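PDB 6IXZ: sortase family protein from Clostridium perfringens, which probably acts as a cysteine transpeptidase of the sortase C class, the enzymes that link pilin subunits covalently into pili. Local coordinates for residues A[162-167]-A[185-190]; A[125-130]-A[145-150]; A[75-80]-A[90-95]. All coordinates share one frame; numbering follows the deposited sequence.

Interaction 1 (A[162-167]-A[185-190]); sequences DDKDYV and RGERTD
Arg185 lays its side chain across one face of the Tyr166 ring. CB makes no close contact with the ring; CG is the first atom to come near, 4.0 Å from Tyr166 CG. Arg185 CD sits over the middle of the ring, 3.7 Å from its centroid, as a CH-pi contact. The bend at chi3 (71°) turns the remainder along the ring toward the hydroxyl: NE and CZ pass over Tyr166 CZ, NH1 lies 3.8 Å from Tyr166 CE2, and NH2 ends 3.6 Å from Tyr166 OH. The guanidinium and ring planes are nearly parallel, 3° apart, in a cation-pi stack over the ring face. Arg185 NE also donates to Asn145 OD1, which should steady the group. Lys164 CB rests on the opposite ring face, while Glu187 OE1 approaches the ring edge at Tyr166 CE1. On the opposite face of the strand pair, Arg188 NH1 donates to Asp165 OD1 (2.9 Å) in the guanidinium plane, and its NE binds Asp190 OD2 (2.8 Å), so one arginine joins two acids. Asp165 has further donors in Gly100 N and Tyr142 OH. Between the two faces, Val167 and Gly186 exchange two backbone bonds and Arg188 N reaches Asp165 O, with Tyr166 and Glu187 as the non-hydrogen-bonded pair. Such cross-strand pairing is that of an antiparallel beta hairpin, here strands 165-173 and 180-188 of the sortase beta-barrel.

Interaction 2 (A[125-130]-A[145-150]); sequences LKDGDV and NQIKVV
The carboxylate of Asp127 meets the peptide plane between Asn145 and Gln146: OD1 stands over one face of that peptide, almost straight above Asn145 C at 3.3 Å. About the carboxylate plane, the Asn145 carbonyl lies off one face, and the Ile147 CD1 methyl and a water off the other. No direct hydrogen bond joins the two segments. Asp127 OD1 and Asn145 O are both acceptors, and the approach of the acidic oxygen to the carbonyl carbon is probably favoured by the partial positive charge there. The water supplies the polar link, donating to Asp127 OD1 at 3.2 Å and accepting from Ile147 N at 2.8 Å. Ile147 provides the apolar part. With CG1 anti to its own carbonyl carbon (chi1 -67°), a chi2 of 113°, away from a staggered value, swings CD1 onto the loop backbone, 4.0 Å from Lys126 CA and 3.9 Å from Asp127 N. That backbone forms a type II beta turn from Lys126 to Asp129, closed by Asp129 N to Lys126 O (3.0 Å). Gly128 takes the positive phi of the turn, and Asp129 OD2 receives Lys126 N from above its carboxylate plane (2.8 Å). Backbone bonds from Gly128 and Asp129 to Val144 hold the turn to the strand. There Asn145 and Gln146 both face Arg185, so this surface contact sets a type II turn against a classic beta bulge.

Interaction 3 (A[75-80]-A[90-95]); sequences IYYGTS and VLEGTS
Tyr77 and Val90 form a parallel beta bridge: Val90 N donates to Tyr76 O at 2.8 Å, and Val90 O accepts Gly78 N at 3.0 Å. Val90 is the apolar hub. Its CG2 touches Ile75 CG2 at 3.8 Å, while CB and CG1 pack against Tyr77 CD2 and CE2, Val90 standing roughly perpendicular to the Tyr77 side chain. CG anti to the backbone N (chi1 -170°) swings the Tyr77 ring toward Val90, whose carbonyl O lies over one ring face, and the Tyr77 hydroxyl extends to the vicinity of Glu92 CA. Strand 71-77, helix 81-86 and strand 88-90 make a beta-alpha-beta crossover in the sortase beta-barrel, and the bridge joins its two parallel strands just where the first gives way to the loop leading into the helix. Past the bridge, one carboxylate takes over the pairing. The Glu92 chain bends at chi2 (88°) and carries its carboxylate back to Thr79, the two side chains running alongside each other but pointing opposite ways. Glu92 OE1 receives Thr79 OG1 on its syn lone pair (2.6 Å), and Glu92 OE2 receives Thr79 N at 2.8 Å, 30° out of the carboxylate plane, so that two bonds fix the acid's rotation. Glu92 OE2 also comes close to Gly78 CA (3.3 Å). Glu92 and Gly93 are the central residues of a type II turn from Leu91 to Thr94; Leu91 O takes bonds from both Thr94 N and Thr94 OG1. The side chain of Thr79 lies about 8 Å from that of His110, a predicted active-site residue.

Overall arrangement
All three contacts belong to the mixed sheet of the sortase domain and follow along the chain as interaction 3, then 2, then 1. Interactions 1 and 2, with centres about 13 Å apart, touch, because strand 180-188 runs between strands 165-173 and 138-150 and the backbone of Arg185 pairs with Asn145 and Gln146. Interaction 3 lies about 18 Å from interaction 1 and about 21 Å from interaction 2, centre to centre. Its centre is about 7 Å from that of the molecule, against about 13 and 15 Å for the others, near the predicted catalytic residues. Strand 165-173, which starts in interaction 1, carries Cys172, the predicted acyl-thioester residue, linking the peripheral contacts to the active site.

Interaction 1 (A[162-167]-A[185-190])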
# COMPACT_ATOMS: atom_id res chain seq x y z
N ASP A 162 -5.79 10.96 13.48
CA ASP A 162 -7.10 11.64 13.31
C ASP A 162 -7.00 12.76 12.27
O ASP A 162 -6.01 13.47 12.21
CB ASP A 162 -7.65 12.24 14.61
CG ASP A 162 -7.79 11.23 15.74
OD1 ASP A 162 -8.27 11.64 16.82
OD2 ASP A 162 -7.40 10.05 15.59
N ASP A 163 -8.03 12.86 11.43
CA ASP A 163 -8.14 13.93 10.44
C ASP A 163 -7.09 13.87 9.32
O ASP A 163 -6.97 14.83 8.53
CB ASP A 163 -8.09 15.31 11.11
CG ASP A 163 -9.11 15.45 12.21
OD1 ASP A 163 -10.25 14.92 12.06
OD2 ASP A 163 -8.74 15.98 13.27
N LYS A 164 -6.33 12.77 9.24
CA LYS A 164 -5.31 12.65 8.18
C LYS A 164 -5.56 11.46 7.26
O LYS A 164 -6.09 10.42 7.69
CB LYS A 164 -3.93 12.52 8.79
CG LYS A 164 -3.54 13.61 9.77
CD LYS A 164 -3.37 14.96 9.10
CE LYS A 164 -3.14 16.04 10.14
NZ LYS A 164 -1.96 16.90 9.83
N ASP A 165 -5.10 11.61 6.01
CA ASP A 165 -5.16 10.58 4.99
C ASP A 165 -3.72 10.29 4.55
O ASP A 165 -3.09 11.07 3.82
CB ASP A 165 -6.03 11.06 3.81
CG ASP A 165 -6.13 10.03 2.69
OD1 ASP A 165 -7.04 10.13 1.84
OD2 ASP A 165 -5.31 9.10 2.67
N TYR A 166 -3.13 9.22 5.12
CA TYR A 166 -1.71 8.93 4.92
C TYR A 166 -1.56 7.57 4.25
O TYR A 166 -2.32 6.63 4.53
CB TYR A 166 -0.94 8.85 6.26
CG TYR A 166 -0.69 10.15 7.02
CD1 TYR A 166 -0.51 11.37 6.36
CD2 TYR A 166 -0.72 10.15 8.41
CE1 TYR A 166 -0.29 12.54 7.09
CE2 TYR A 166 -0.50 11.31 9.14
CZ TYR A 166 -0.26 12.50 8.47
OH TYR A 166 -0.01 13.64 9.18
N VAL A 167 -0.51 7.46 3.43
CA VAL A 167 0.04 6.18 3.02
C VAL A 167 1.53 6.22 3.33
O VAL A 167 2.25 7.17 2.96
CB VAL A 167 -0.22 5.92 1.54
CG1 VAL A 167 0.48 4.65 1.07
CG2 VAL A 167 -1.71 5.86 1.28
N ARG A 185 6.41 8.58 4.48
CA ARG A 185 4.99 8.87 4.66
C ARG A 185 4.57 9.97 3.71
O ARG A 185 5.22 11.02 3.64
CB ARG A 185 4.67 9.37 6.07
CG ARG A 185 3.18 9.42 6.36
CD ARG A 185 2.93 9.92 7.78
NE ARG A 185 3.23 11.34 7.90
CZ ARG A 185 3.31 12.01 9.06
NH1 ARG A 185 3.15 11.37 10.20
NH2 ARG A 185 3.58 13.31 9.06
N GLY A 186 3.51 9.69 2.97
CA GLY A 186 2.89 10.69 2.09
C GLY A 186 1.50 11.04 2.55
O GLY A 186 0.87 10.26 3.28
N GLU A 187 1.11 12.29 2.30
CA GLU A 187 -0.22 12.78 2.66
C GLU A 187 -1.00 13.11 1.39
O GLU A 187 -0.41 13.59 0.42
CB GLU A 187 -0.11 14.03 3.57
CG GLU A 187 -1.46 14.62 4.00
CD GLU A 187 -1.37 15.50 5.24
OE1 GLU A 187 -0.24 15.87 5.64
OE2 GLU A 187 -2.41 15.79 5.86
N ARG A 188 -2.28 12.75 1.38
CA ARG A 188 -3.18 12.89 0.24
C ARG A 188 -3.10 14.32 -0.30
O ARG A 188 -3.18 15.28 0.49
CB ARG A 188 -4.62 12.61 0.69
CG ARG A 188 -5.66 12.45 -0.42
CD ARG A 188 -5.45 11.19 -1.24
NE ARG A 188 -6.46 11.06 -2.27
CZ ARG A 188 -7.73 10.70 -2.06
NH1 ARG A 188 -8.15 10.35 -0.85
NH2 ARG A 188 -8.59 10.72 -3.07
N THR A 189 -2.86 14.47 -1.60
CA THR A 189 -2.74 15.80 -2.21
C THR A 189 -3.91 16.13 -3.12
O THR A 189 -4.06 17.27 -3.54
CB THR A 189 -1.45 15.99 -3.05
OG1 THR A 189 -1.38 14.98 -4.06
CG2 THR A 189 -0.21 15.93 -2.18
N ASP A 190 -4.72 15.12 -3.45
CA ASP A 190 -6.06 15.40 -3.98
C ASP A 190 -6.93 16.01 -2.89
O ASP A 190 -6.66 15.85 -1.69
CB ASP A 190 -6.72 14.14 -4.53
CG ASP A 190 -5.74 13.21 -5.21
OD1 ASP A 190 -5.14 13.61 -6.23
OD2 ASP A 190 -5.54 12.09 -4.69

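Interaction 2 (A[125-130]-A[145-150])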
# COMPACT_ATOMS: atom_id res chain seq x y z
N LEU A 125 13.82 9.64 -2.13
CA LEU A 125 12.72 10.58 -2.04
C LEU A 125 12.98 11.62 -0.94
O LEU A 125 13.62 11.34 0.05
CB LEU A 125 11.41 9.86 -1.75
CG LEU A 125 10.89 8.93 -2.84
CD1 LEU A 125 9.65 8.20 -2.36
CD2 LEU A 125 10.60 9.70 -4.11
N LYS A 126 12.43 12.81 -1.12
CA LYS A 126 12.43 13.86 -0.10
C LYS A 126 11.04 14.50 0.07
O LYS A 126 10.14 14.27 -0.72
CB LYS A 126 13.48 14.91 -0.47
CG LYS A 126 13.37 15.43 -1.90
CD LYS A 126 12.06 16.16 -2.15
CE LYS A 126 12.09 17.00 -3.42
NZ LYS A 126 13.01 18.16 -3.30
N ASP A 127 10.87 15.29 1.12
CA ASP A 127 9.63 16.05 1.34
C ASP A 127 9.17 16.72 0.05
O ASP A 127 9.99 17.26 -0.69
CB ASP A 127 9.84 17.12 2.42
CG ASP A 127 9.77 16.56 3.82
OD1 ASP A 127 9.33 15.39 4.00
OD2 ASP A 127 10.11 17.31 4.75
N GLY A 128 7.88 16.63 -0.26
CA GLY A 128 7.37 17.17 -1.52
C GLY A 128 7.30 16.22 -2.72
O GLY A 128 6.46 16.43 -3.58
N ASP A 129 8.11 15.16 -2.77
CA ASP A 129 8.02 14.17 -3.87
C ASP A 129 6.67 13.44 -3.86
O ASP A 129 5.95 13.43 -2.85
CB ASP A 129 9.16 13.14 -3.82
CG ASP A 129 10.50 13.73 -4.19
OD1 ASP A 129 10.51 14.82 -4.82
OD2 ASP A 129 11.55 13.15 -3.79
N VAL A 130 6.29 12.89 -5.00
CA VAL A 130 4.90 12.46 -5.18
C VAL A 130 4.83 10.99 -5.56
O VAL A 130 5.75 10.44 -6.17
CB VAL A 130 4.17 13.31 -6.25
CG1 VAL A 130 3.95 14.74 -5.76
CG2 VAL A 130 4.93 13.30 -7.56
N ASN A 145 5.75 13.73 3.34
CA ASN A 145 5.96 14.73 4.39
C ASN A 145 6.70 14.23 5.62
O ASN A 145 7.02 15.02 6.49
CB ASN A 145 4.64 15.39 4.80
CG ASN A 145 3.69 14.44 5.50
OD1 ASN A 145 4.01 13.29 5.80
ND2 ASN A 145 2.49 14.93 5.77
N GLN A 146 7.07 12.96 5.66
CA GLN A 146 7.87 12.46 6.77
C GLN A 146 8.70 11.28 6.31
O GLN A 146 8.15 10.35 5.74
CB GLN A 146 6.99 12.06 7.96
CG GLN A 146 7.79 11.67 9.20
CD GLN A 146 6.92 11.31 10.39
OE1 GLN A 146 6.62 12.16 11.23
NE2 GLN A 146 6.64 10.02 10.55
N ILE A 147 10.02 11.37 6.48
CA ILE A 147 10.91 10.23 6.28
C ILE A 147 11.61 9.82 7.57
O ILE A 147 12.24 10.63 8.21
CB ILE A 147 11.93 10.53 5.14
CG1 ILE A 147 11.19 10.63 3.81
CG2 ILE A 147 13.01 9.45 5.07
CD1 ILE A 147 11.17 12.01 3.19
N LYS A 148 11.53 8.53 7.92
CA LYS A 148 12.04 8.05 9.21
C LYS A 148 12.56 6.64 9.09
O LYS A 148 11.90 5.79 8.48
CB LYS A 148 10.91 8.04 10.24
CG LYS A 148 11.24 8.73 11.55
CD LYS A 148 11.04 10.23 11.44
CE LYS A 148 10.97 10.90 12.81
NZ LYS A 148 12.30 10.97 13.49
N VAL A 149 13.65 6.34 9.78
CA VAL A 149 14.16 4.98 9.87
C VAL A 149 13.90 4.44 11.25
O VAL A 149 14.17 5.10 12.24
CB VAL A 149 15.68 4.88 9.62
CG1 VAL A 149 16.15 3.44 9.73
CG2 VAL A 149 16.03 5.45 8.24
N VAL A 150 13.44 3.19 11.33
CA VAL A 150 12.82 2.73 12.53
C VAL A 150 13.09 1.24 12.69
O VAL A 150 13.39 0.54 11.72
CB VAL A 150 11.33 3.04 12.44
CG1 VAL A 150 10.47 1.89 12.93
CG2 VAL A 150 11.03 4.34 13.14
O HOH W 1 11.02 14.02 6.28

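Interaction 3 (A[75-80]-A[90-95])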
# COMPACT_ATOMS: atom_id res chain seq x y z
N ILE A 75 0.26 -3.93 -6.09
CA ILE A 75 0.05 -3.95 -4.64
C ILE A 75 -0.87 -5.11 -4.28
O ILE A 75 -1.99 -5.22 -4.77
CB ILE A 75 -0.56 -2.63 -4.15
CG1 ILE A 75 0.40 -1.47 -4.38
CG2 ILE A 75 -0.88 -2.69 -2.66
CD1 ILE A 75 -0.34 -0.21 -4.73
N TYR A 76 -0.32 -6.03 -3.49
CA TYR A 76 -1.05 -7.16 -2.95
C TYR A 76 -1.63 -6.77 -1.57
O TYR A 76 -1.09 -5.91 -0.89
CB TYR A 76 -0.12 -8.37 -2.78
CG TYR A 76 0.46 -8.88 -4.08
CD1 TYR A 76 1.62 -8.32 -4.61
CD2 TYR A 76 -0.13 -9.93 -4.79
CE1 TYR A 76 2.18 -8.80 -5.76
CE2 TYR A 76 0.44 -10.42 -5.95
CZ TYR A 76 1.57 -9.82 -6.45
OH TYR A 76 2.12 -10.26 -7.63
N TYR A 77 -2.68 -7.45 -1.14
CA TYR A 77 -3.01 -7.45 0.27
C TYR A 77 -2.18 -8.51 0.98
O TYR A 77 -2.05 -9.64 0.49
CB TYR A 77 -4.50 -7.72 0.52
CG TYR A 77 -4.85 -7.48 1.97
CD1 TYR A 77 -4.89 -8.54 2.90
CD2 TYR A 77 -4.90 -6.19 2.46
CE1 TYR A 77 -5.12 -8.30 4.24
CE2 TYR A 77 -5.14 -5.94 3.80
CZ TYR A 77 -5.23 -7.00 4.68
OH TYR A 77 -5.42 -6.74 6.01
N GLY A 78 -1.63 -8.13 2.13
CA GLY A 78 -1.03 -9.08 3.05
C GLY A 78 0.48 -8.97 2.97
O GLY A 78 1.01 -8.35 2.06
N THR A 79 1.19 -9.47 3.98
CA THR A 79 2.65 -9.39 3.99
C THR A 79 3.29 -10.66 4.53
O THR A 79 4.35 -10.59 5.11
CB THR A 79 3.18 -8.24 4.88
OG1 THR A 79 2.73 -8.43 6.25
CG2 THR A 79 2.79 -6.85 4.33
N SER A 80 2.67 -11.81 4.34
CA SER A 80 3.37 -13.04 4.69
C SER A 80 4.48 -13.29 3.66
O SER A 80 4.49 -12.69 2.58
CB SER A 80 2.39 -14.20 4.76
OG SER A 80 1.64 -14.28 3.57
N VAL A 90 0.09 -4.69 1.33
CA VAL A 90 -0.57 -3.91 2.38
C VAL A 90 -0.38 -4.62 3.73
O VAL A 90 -0.71 -5.80 3.86
CB VAL A 90 -2.09 -3.73 2.12
CG1 VAL A 90 -2.73 -2.90 3.24
CG2 VAL A 90 -2.37 -3.11 0.76
N LEU A 91 0.11 -3.88 4.73
CA LEU A 91 0.38 -4.47 6.04
C LEU A 91 -0.92 -4.74 6.83
O LEU A 91 -1.81 -3.88 6.95
CB LEU A 91 1.30 -3.54 6.83
CG LEU A 91 1.64 -4.01 8.22
CD1 LEU A 91 2.34 -5.36 8.17
CD2 LEU A 91 2.44 -2.98 8.98
N GLU A 92 -1.02 -5.95 7.40
CA GLU A 92 -2.21 -6.38 8.12
C GLU A 92 -2.49 -5.45 9.28
O GLU A 92 -1.56 -4.97 9.91
CB GLU A 92 -2.03 -7.81 8.65
CG GLU A 92 -2.03 -8.86 7.55
CD GLU A 92 -0.65 -9.11 6.97
OE1 GLU A 92 0.28 -8.31 7.23
OE2 GLU A 92 -0.52 -10.04 6.16
N GLY A 93 -3.76 -5.12 9.49
CA GLY A 93 -4.12 -4.16 10.53
C GLY A 93 -3.92 -2.70 10.14
O GLY A 93 -4.09 -1.81 10.97
N THR A 94 -3.56 -2.42 8.88
CA THR A 94 -3.50 -1.02 8.42
C THR A 94 -4.61 -0.80 7.42
O THR A 94 -5.18 -1.75 6.92
CB THR A 94 -2.12 -0.59 7.85
OG1 THR A 94 -1.92 -1.14 6.53
CG2 THR A 94 -0.99 -1.05 8.77
N SER A 95 -4.96 0.47 7.17
CA SER A 95 -6.01 0.81 6.23
C SER A 95 -5.76 0.22 4.85
O SER A 95 -4.62 0.10 4.44
CB SER A 95 -6.11 2.34 6.13
OG SER A 95 -6.36 2.89 7.42